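Local coordinates for PRESAN domain-containing protein (Plasmodium falciparum, PDB 7D2W), which belongs to the PHISTa-like branch of the malaria-parasite PRESAN family, folds as a four-helix bundle and probably works by binding other proteins, at the interface of chains A and B. Coordinates in Å, arbitrary orientation; residue numbers count along the deposited sequence, not the author numbering. Chains: chain A/B, PRESAN domain-containing protein.

Contact 1: the interface of chains A and B. Residues chain A 171-172, 175-176, 179; chain B 164-165, 168-169, 172.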
ATOM      1  N   TYR A 171      -8.817   0.657   2.870  1.00 28.84           N
ATOM      2  CA  TYR A 171      -9.134   2.074   2.728  0.52 30.99           C
ATOM      3  C   TYR A 171      -9.706   2.374   1.341  1.00 25.65           C
ATOM      4  O   TYR A 171     -10.722   3.064   1.227  1.00 34.53           O
ATOM      5  CB  TYR A 171      -7.907   2.948   3.016  0.52 32.35           C
ATOM      6  CG  TYR A 171      -8.273   4.413   3.212  0.52 33.32           C
ATOM      7  CD1 TYR A 171      -8.793   4.865   4.417  0.52 33.55           C
ATOM      8  CD2 TYR A 171      -8.124   5.334   2.182  0.52 36.03           C
ATOM      9  CE1 TYR A 171      -9.147   6.192   4.591  0.52 39.26           C
ATOM     10  CE2 TYR A 171      -8.477   6.663   2.346  0.52 36.48           C
ATOM     11  CZ  TYR A 171      -8.985   7.086   3.554  0.52 40.28           C
ATOM     12  OH  TYR A 171      -9.332   8.408   3.727  0.52 52.96           O
ATOM     13  N   VAL A 172      -9.076   1.850   0.290  1.00 29.51           N
ATOM     14  CA  VAL A 172      -9.551   2.054  -1.075  1.00 36.00           C
ATOM     15  C   VAL A 172     -10.978   1.537  -1.226  1.00 37.94           C
ATOM     16  O   VAL A 172     -11.855   2.224  -1.767  1.00 31.46           O
ATOM     17  CB  VAL A 172      -8.577   1.366  -2.055  1.00 36.86           C
ATOM     18  CG1 VAL A 172      -9.226   1.080  -3.399  1.00 47.55           C
ATOM     19  CG2 VAL A 172      -7.316   2.223  -2.217  1.00 42.76           C
ATOM     20  N   GLU A 175     -13.361   3.809   0.908  1.00 31.53           N
ATOM     21  CA  GLU A 175     -13.413   5.180   0.411  1.00 35.23           C
ATOM     22  C   GLU A 175     -14.375   5.286  -0.761  1.00 37.28           C
ATOM     23  O   GLU A 175     -15.135   6.262  -0.869  1.00 39.00           O
ATOM     24  CB  GLU A 175     -12.032   5.669  -0.003  1.00 33.34           C
ATOM     25  CG  GLU A 175     -11.998   7.179  -0.146  1.00 41.18           C
ATOM     26  CD  GLU A 175     -10.702   7.689  -0.745  1.00 54.10           C
ATOM     27  OE1 GLU A 175      -9.774   6.885  -0.932  1.00 55.65           O
ATOM     28  OE2 GLU A 175     -10.614   8.900  -1.033  1.00 57.55           O
ATOM     29  N   LYS A 176     -14.373   4.281  -1.633  1.00 30.79           N
ATOM     30  CA  LYS A 176     -15.277   4.298  -2.774  1.00 40.09           C
ATOM     31  C   LYS A 176     -16.721   4.157  -2.318  1.00 45.58           C
ATOM     32  O   LYS A 176     -17.592   4.925  -2.743  1.00 48.37           O
ATOM     33  CB  LYS A 176     -14.911   3.183  -3.753  1.00 37.71           C
ATOM     34  CG  LYS A 176     -13.649   3.450  -4.546  1.00 52.23           C
ATOM     35  CD  LYS A 176     -13.445   2.417  -5.647  1.00 58.12           C
ATOM     36  CE  LYS A 176     -12.410   1.370  -5.255  1.00 65.09           C
ATOM     37  NZ  LYS A 176     -11.395   1.169  -6.332  1.00 67.71           N
ATOM     38  N   SER A 179     -17.946   7.336  -0.248  0.52 45.79           N
ATOM     39  CA  SER A 179     -18.109   8.516  -1.093  0.52 48.91           C
ATOM     40  C   SER A 179     -19.337   8.393  -1.992  0.52 50.49           C
ATOM     41  O   SER A 179     -20.043   9.381  -2.230  0.52 52.95           O
ATOM     42  CB  SER A 179     -16.848   8.739  -1.927  0.52 48.32           C
ATOM     43  OG  SER A 179     -15.687   8.720  -1.116  0.52 49.09           O
TER
ATOM     44  N   ASP B 164      -2.293   3.430  -5.855  1.00 25.42           N
ATOM     45  CA  ASP B 164      -3.670   2.969  -5.673  1.00 28.16           C
ATOM     46  C   ASP B 164      -4.494   3.994  -4.898  1.00 21.58           C
ATOM     47  O   ASP B 164      -5.655   4.261  -5.241  1.00 25.73           O
ATOM     48  CB  ASP B 164      -3.702   1.621  -4.947  1.00 27.13           C
ATOM     49  CG  ASP B 164      -3.144   0.476  -5.785  1.00 32.73           C
ATOM     50  OD1 ASP B 164      -2.943   0.644  -7.009  1.00 30.69           O
ATOM     51  OD2 ASP B 164      -2.919  -0.615  -5.214  1.00 32.72           O
ATOM     52  N   LYS B 165      -3.915   4.576  -3.841  0.55 22.38           N
ATOM     53  CA  LYS B 165      -4.634   5.592  -3.075  0.55 26.35           C
ATOM     54  C   LYS B 165      -4.904   6.838  -3.913  0.55 28.88           C
ATOM     55  O   LYS B 165      -5.983   7.439  -3.820  0.55 27.78           O
ATOM     56  CB  LYS B 165      -3.846   5.967  -1.810  0.55 31.25           C
ATOM     57  CG  LYS B 165      -3.902   4.929  -0.687  0.55 38.07           C
ATOM     58  CD  LYS B 165      -3.701   5.589   0.685  0.55 47.43           C
ATOM     59  CE  LYS B 165      -3.872   4.589   1.830  0.55 49.64           C
ATOM     60  NZ  LYS B 165      -4.332   5.231   3.103  0.55 47.88           N
ATOM     61  N   THR B 168      -7.720   6.164  -6.336  1.00 25.72           N
ATOM     62  CA  THR B 168      -9.026   6.184  -5.677  1.00 29.06           C
ATOM     63  C   THR B 168      -9.422   7.601  -5.282  1.00 29.24           C
ATOM     64  O   THR B 168     -10.574   8.010  -5.483  1.00 28.37           O
ATOM     65  CB  THR B 168      -9.027   5.271  -4.452  1.00 30.13           C
ATOM     66  OG1 THR B 168      -8.718   3.932  -4.860  1.00 32.47           O
ATOM     67  CG2 THR B 168     -10.407   5.303  -3.768  1.00 29.17           C
ATOM     68  N   ASP B 169      -8.482   8.365  -4.717  1.00 24.73           N
ATOM     69  CA  ASP B 169      -8.783   9.746  -4.340  1.00 27.94           C
ATOM     70  C   ASP B 169      -9.285  10.554  -5.535  1.00 27.60           C
ATOM     71  O   ASP B 169     -10.254  11.315  -5.414  1.00 27.36           O
ATOM     72  CB  ASP B 169      -7.546  10.414  -3.723  1.00 28.88           C
ATOM     73  CG  ASP B 169      -7.191   9.853  -2.329  1.00 38.72           C
ATOM     74  OD1 ASP B 169      -8.049   9.219  -1.683  1.00 32.77           O
ATOM     75  OD2 ASP B 169      -6.043  10.034  -1.877  1.00 34.90           O
ATOM     76  N   VAL B 172     -12.931   9.432  -6.566  1.00 27.70           N
ATOM     77  CA  VAL B 172     -13.920   9.934  -5.619  1.00 25.44           C
ATOM     78  C   VAL B 172     -14.113  11.434  -5.796  1.00 27.31           C
ATOM     79  O   VAL B 172     -15.242  11.949  -5.708  1.00 31.06           O
ATOM     80  CB  VAL B 172     -13.468   9.569  -4.193  1.00 42.31           C
ATOM     81  CG1 VAL B 172     -14.059  10.510  -3.165  1.00 48.17           C
ATOM     82  CG2 VAL B 172     -13.797   8.100  -3.911  1.00 42.07           C
TER
HETATM   83  O   HOH W   1      -9.228   2.773  -7.631  1.00 50.32           O
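Helix 149-181 of chain A packs against the same helix of chain B, both running in the same direction, and B:Thr168 sits in the middle of the patch with its two branches doing different work. Its methyl CG2, anti to the backbone N, turns toward chain A and lies between the aliphatic stem of A:Lys176 and the carboxylate of A:Glu175; CG2 comes within 3.8 Å of A:Lys176 CG. The hydroxyl OG1 stands beside the backbone N (chi1 -59°), under both methyls of A:Val172, with A:Val172 CG1 3.2 Å from OG1. The hydroxyl also bonds within its own helix: OG1 gives a hydrogen bond of 3.1 Å to the carbonyl O of B:Asp164, from above the carbonyl plane and not on a lone pair. Water 1 joins the same OG1 to the side-chain amine NZ of A:Lys176, whose chain bends at chi3 and chi4 to come back over B:Thr168.

A:Glu175 has CG anti to the backbone N (chi1 -164°) and an extended chain, so its carboxylate slides past B:Thr168 in the opposite sense and reaches the side chain of B:Asp169 at about a right angle. The carboxylate planes are 64° apart, and A:Glu175 OE2 is 2.7 Å from B:Asp169 OD1. As two ionised groups they would clash; a proton held between them could relieve this, though the structure does not show one. B:Lys165, whose extended chain crosses A:Tyr171 at about a right angle, keeps its NZ 7.0 Å from A:Glu175 OE1, a distance at which its charge could soften the repulsion only modestly.

Toward the C-terminal ends, B:Val172 spreads both methyls against A:Ser179, CG1 lying 3.5 Å from A:Ser179 CB. The serine hydroxyl is turned back to its own helix, OG giving a short 2.5 Å hydrogen bond to the carbonyl O of A:Glu175 in the carbonyl plane.

Contact 2: the interface of chains A and B. Residues chain A 157-158, 161; chain B 150-151, 153-154, 157.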
ATOM      1  N   ARG A 157       9.891  -7.853   7.947  0.54 24.43           N
ATOM      2  CA  ARG A 157       9.638  -6.642   7.168  0.54 28.48           C
ATOM      3  C   ARG A 157       8.570  -6.896   6.109  0.54 28.67           C
ATOM      4  O   ARG A 157       7.701  -6.049   5.876  0.54 26.93           O
ATOM      5  CB  ARG A 157      10.937  -6.124   6.531  0.54 30.62           C
ATOM      6  CG  ARG A 157      10.788  -4.795   5.731  0.54 37.09           C
ATOM      7  CD  ARG A 157      12.010  -3.849   5.852  0.54 34.84           C
ATOM      8  NE  ARG A 157      11.711  -2.466   5.454  0.54 21.61           N
ATOM      9  CZ  ARG A 157      12.583  -1.461   5.521  0.54 32.49           C
ATOM     10  NH1 ARG A 157      12.230  -0.220   5.148  0.54 26.22           N
ATOM     11  NH2 ARG A 157      13.814  -1.687   5.977  0.54 32.30           N
ATOM     12  N   SER A 158       8.584  -8.080   5.491  1.00 24.44           N
ATOM     13  CA  SER A 158       7.556  -8.383   4.493  1.00 26.53           C
ATOM     14  C   SER A 158       6.173  -8.526   5.120  1.00 26.67           C
ATOM     15  O   SER A 158       5.178  -8.177   4.479  1.00 26.00           O
ATOM     16  CB  SER A 158       7.926  -9.645   3.700  1.00 30.93           C
ATOM     17  OG  SER A 158       8.880  -9.288   2.713  1.00 35.89           O
ATOM     18  N   ASP A 161       4.963  -5.000   5.463  1.00 23.61           N
ATOM     19  CA  ASP A 161       4.543  -4.548   4.132  1.00 25.46           C
ATOM     20  C   ASP A 161       3.189  -5.135   3.753  1.00 26.28           C
ATOM     21  O   ASP A 161       2.355  -4.458   3.142  1.00 24.54           O
ATOM     22  CB  ASP A 161       5.554  -4.962   3.060  1.00 33.51           C
ATOM     23  CG  ASP A 161       6.915  -4.320   3.227  1.00 28.65           C
ATOM     24  OD1 ASP A 161       7.021  -3.245   3.843  1.00 29.91           O
ATOM     25  OD2 ASP A 161       7.888  -4.896   2.687  1.00 32.01           O
TER
ATOM     26  N   ASP B 150      15.759  -5.408   1.393  1.00 30.20           N
ATOM     27  CA  ASP B 150      14.494  -5.345   2.133  1.00 31.03           C
ATOM     28  C   ASP B 150      13.912  -3.933   2.117  1.00 35.08           C
ATOM     29  O   ASP B 150      12.688  -3.752   2.070  1.00 28.89           O
ATOM     30  CB  ASP B 150      14.678  -5.795   3.584  1.00 42.12           C
ATOM     31  CG  ASP B 150      14.912  -7.288   3.721  1.00 42.16           C
ATOM     32  OD1 ASP B 150      14.612  -8.030   2.770  1.00 44.09           O
ATOM     33  OD2 ASP B 150      15.390  -7.715   4.796  1.00 45.18           O
ATOM     34  N   GLU B 151      14.777  -2.920   2.175  1.00 28.38           N
ATOM     35  CA  GLU B 151      14.303  -1.543   2.125  1.00 32.17           C
ATOM     36  C   GLU B 151      13.787  -1.180   0.736  1.00 32.92           C
ATOM     37  O   GLU B 151      12.785  -0.466   0.606  1.00 28.61           O
ATOM     38  CB  GLU B 151      15.426  -0.588   2.553  1.00 31.21           C
ATOM     39  CG  GLU B 151      14.969   0.856   2.618  1.00 32.93           C
ATOM     40  CD  GLU B 151      16.062   1.834   3.024  1.00 45.44           C
ATOM     41  OE1 GLU B 151      17.187   1.399   3.374  1.00 38.67           O
ATOM     42  OE2 GLU B 151      15.775   3.052   2.988  1.00 36.08           O
ATOM     43  N   LYS B 153      12.499  -3.269  -1.454  1.00 27.27           N
ATOM     44  CA  LYS B 153      11.245  -3.988  -1.642  1.00 29.54           C
ATOM     45  C   LYS B 153      10.088  -3.289  -0.938  1.00 34.20           C
ATOM     46  O   LYS B 153       9.005  -3.142  -1.520  1.00 26.24           O
ATOM     47  CB  LYS B 153      11.396  -5.417  -1.146  1.00 28.58           C
ATOM     48  CG  LYS B 153      12.370  -6.235  -2.016  1.00 35.83           C
ATOM     49  CD  LYS B 153      12.196  -7.710  -1.799  1.00 40.23           C
ATOM     50  CE  LYS B 153      12.283  -8.080  -0.346  1.00 43.76           C
ATOM     51  NZ  LYS B 153      12.014  -9.524  -0.154  1.00 57.19           N
ATOM     52  N   SER B 154      10.293  -2.863   0.316  1.00 27.82           N
ATOM     53  CA  SER B 154       9.260  -2.094   1.014  1.00 29.92           C
ATOM     54  C   SER B 154       8.919  -0.820   0.252  1.00 26.26           C
ATOM     55  O   SER B 154       7.746  -0.455   0.123  1.00 24.46           O
ATOM     56  CB  SER B 154       9.722  -1.730   2.437  1.00 26.94           C
ATOM     57  OG  SER B 154       9.815  -2.867   3.272  1.00 32.94           O
ATOM     58  N   ARG B 157       6.840  -1.591  -2.973  1.00 24.32           N
ATOM     59  CA  ARG B 157       5.493  -1.954  -2.545  1.00 26.88           C
ATOM     60  C   ARG B 157       4.722  -0.727  -2.076  1.00 27.62           C
ATOM     61  O   ARG B 157       3.562  -0.527  -2.455  1.00 28.02           O
ATOM     62  CB  ARG B 157       5.564  -2.995  -1.428  1.00 23.99           C
ATOM     63  CG  ARG B 157       5.951  -4.403  -1.874  1.00 24.85           C
ATOM     64  CD  ARG B 157       6.389  -5.234  -0.672  1.00 30.39           C
ATOM     65  NE  ARG B 157       6.577  -6.629  -1.041  1.00 31.80           N
ATOM     66  CZ  ARG B 157       7.416  -7.467  -0.442  1.00 42.40           C
ATOM     67  NH1 ARG B 157       8.161  -7.077   0.600  1.00 38.14           N
ATOM     68  NH2 ARG B 157       7.489  -8.717  -0.881  1.00 39.90           N
TER
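Hydrogen bonds dominate this polar patch between the two parallel copies of helix 149-181, and they converge on the hydroxyl of B:Ser154. Its OG lies beside the backbone N and points across the interface to A:Asp161, meeting both carboxylate oxygens on their syn lone pairs; the distance is 2.9 Å to A:Asp161 OD1 and the same to OD2. From the other flank the side-chain NE of A:Arg157 donates to B:Ser154 OG over 2.9 Å, bent (130° at H) and tilted out of the guanidinium plane. The same OG is within hydrogen-bonding distance, 3.2 Å, of the carbonyl O of B:Asp150, in its plane; its single proton cannot serve all these acceptors at once and is presumably shared or drawn mainly to A:Asp161.

The charged contact is made by B:Arg157. Extended from CG to NE, it crosses A:Asp161 at about a right angle, and its NH1 forms a salt bridge of 3.0 Å with A:Asp161 OD2. The oxygen receives it on the anti lone pair, nearly in the guanidinium plane, so OD2 accepts from B:Ser154 on one side and from B:Arg157 on the other. That double grip should steady the carboxylate and favour its ionised form. NH1 also donates to the hydroxyl OG of A:Ser158 at 3.1 Å, the serine tilted from the guanidinium plane.

Packing completes the patch. A:Arg157 leaves its helix with CG anti to the backbone N (chi1 -177°), bends at chi2 and lays its guanidinium flat over the backbone of chain B, with B:Glu151 CA under its centre, 3.8 Å from A:Arg157 CZ. It lies alongside B:Glu151, pointing the same way, planes 14° apart, while that carboxylate stays beyond salt-bridge range. The site thus holds the helices together through a salt bridge, a serine hydroxyl shared by A:Arg157 and A:Asp161, and a stacked guanidinium, probably helping to fix their register in this crystal dimer.

Contact 1 and contact 2 lie about 23 Å apart along one seam, where helix 149-181 of chain A runs parallel to its counterpart in chain B. In both, residues of chain A face lower-numbered residues of chain B, up to about eight lower and seven in pairs such as A:Asp161 with B:Ser154, so the copies are shifted and not related by an exact two-fold. Equivalent residues, position 157 in contact 2 and 172 in contact 1, therefore meet different partners. Contact 2 is mainly polar, whereas contact 1 mixes apolar packing with a close acid pair whose cost depends on an unseen proton. The pairing may be confined to the crystal.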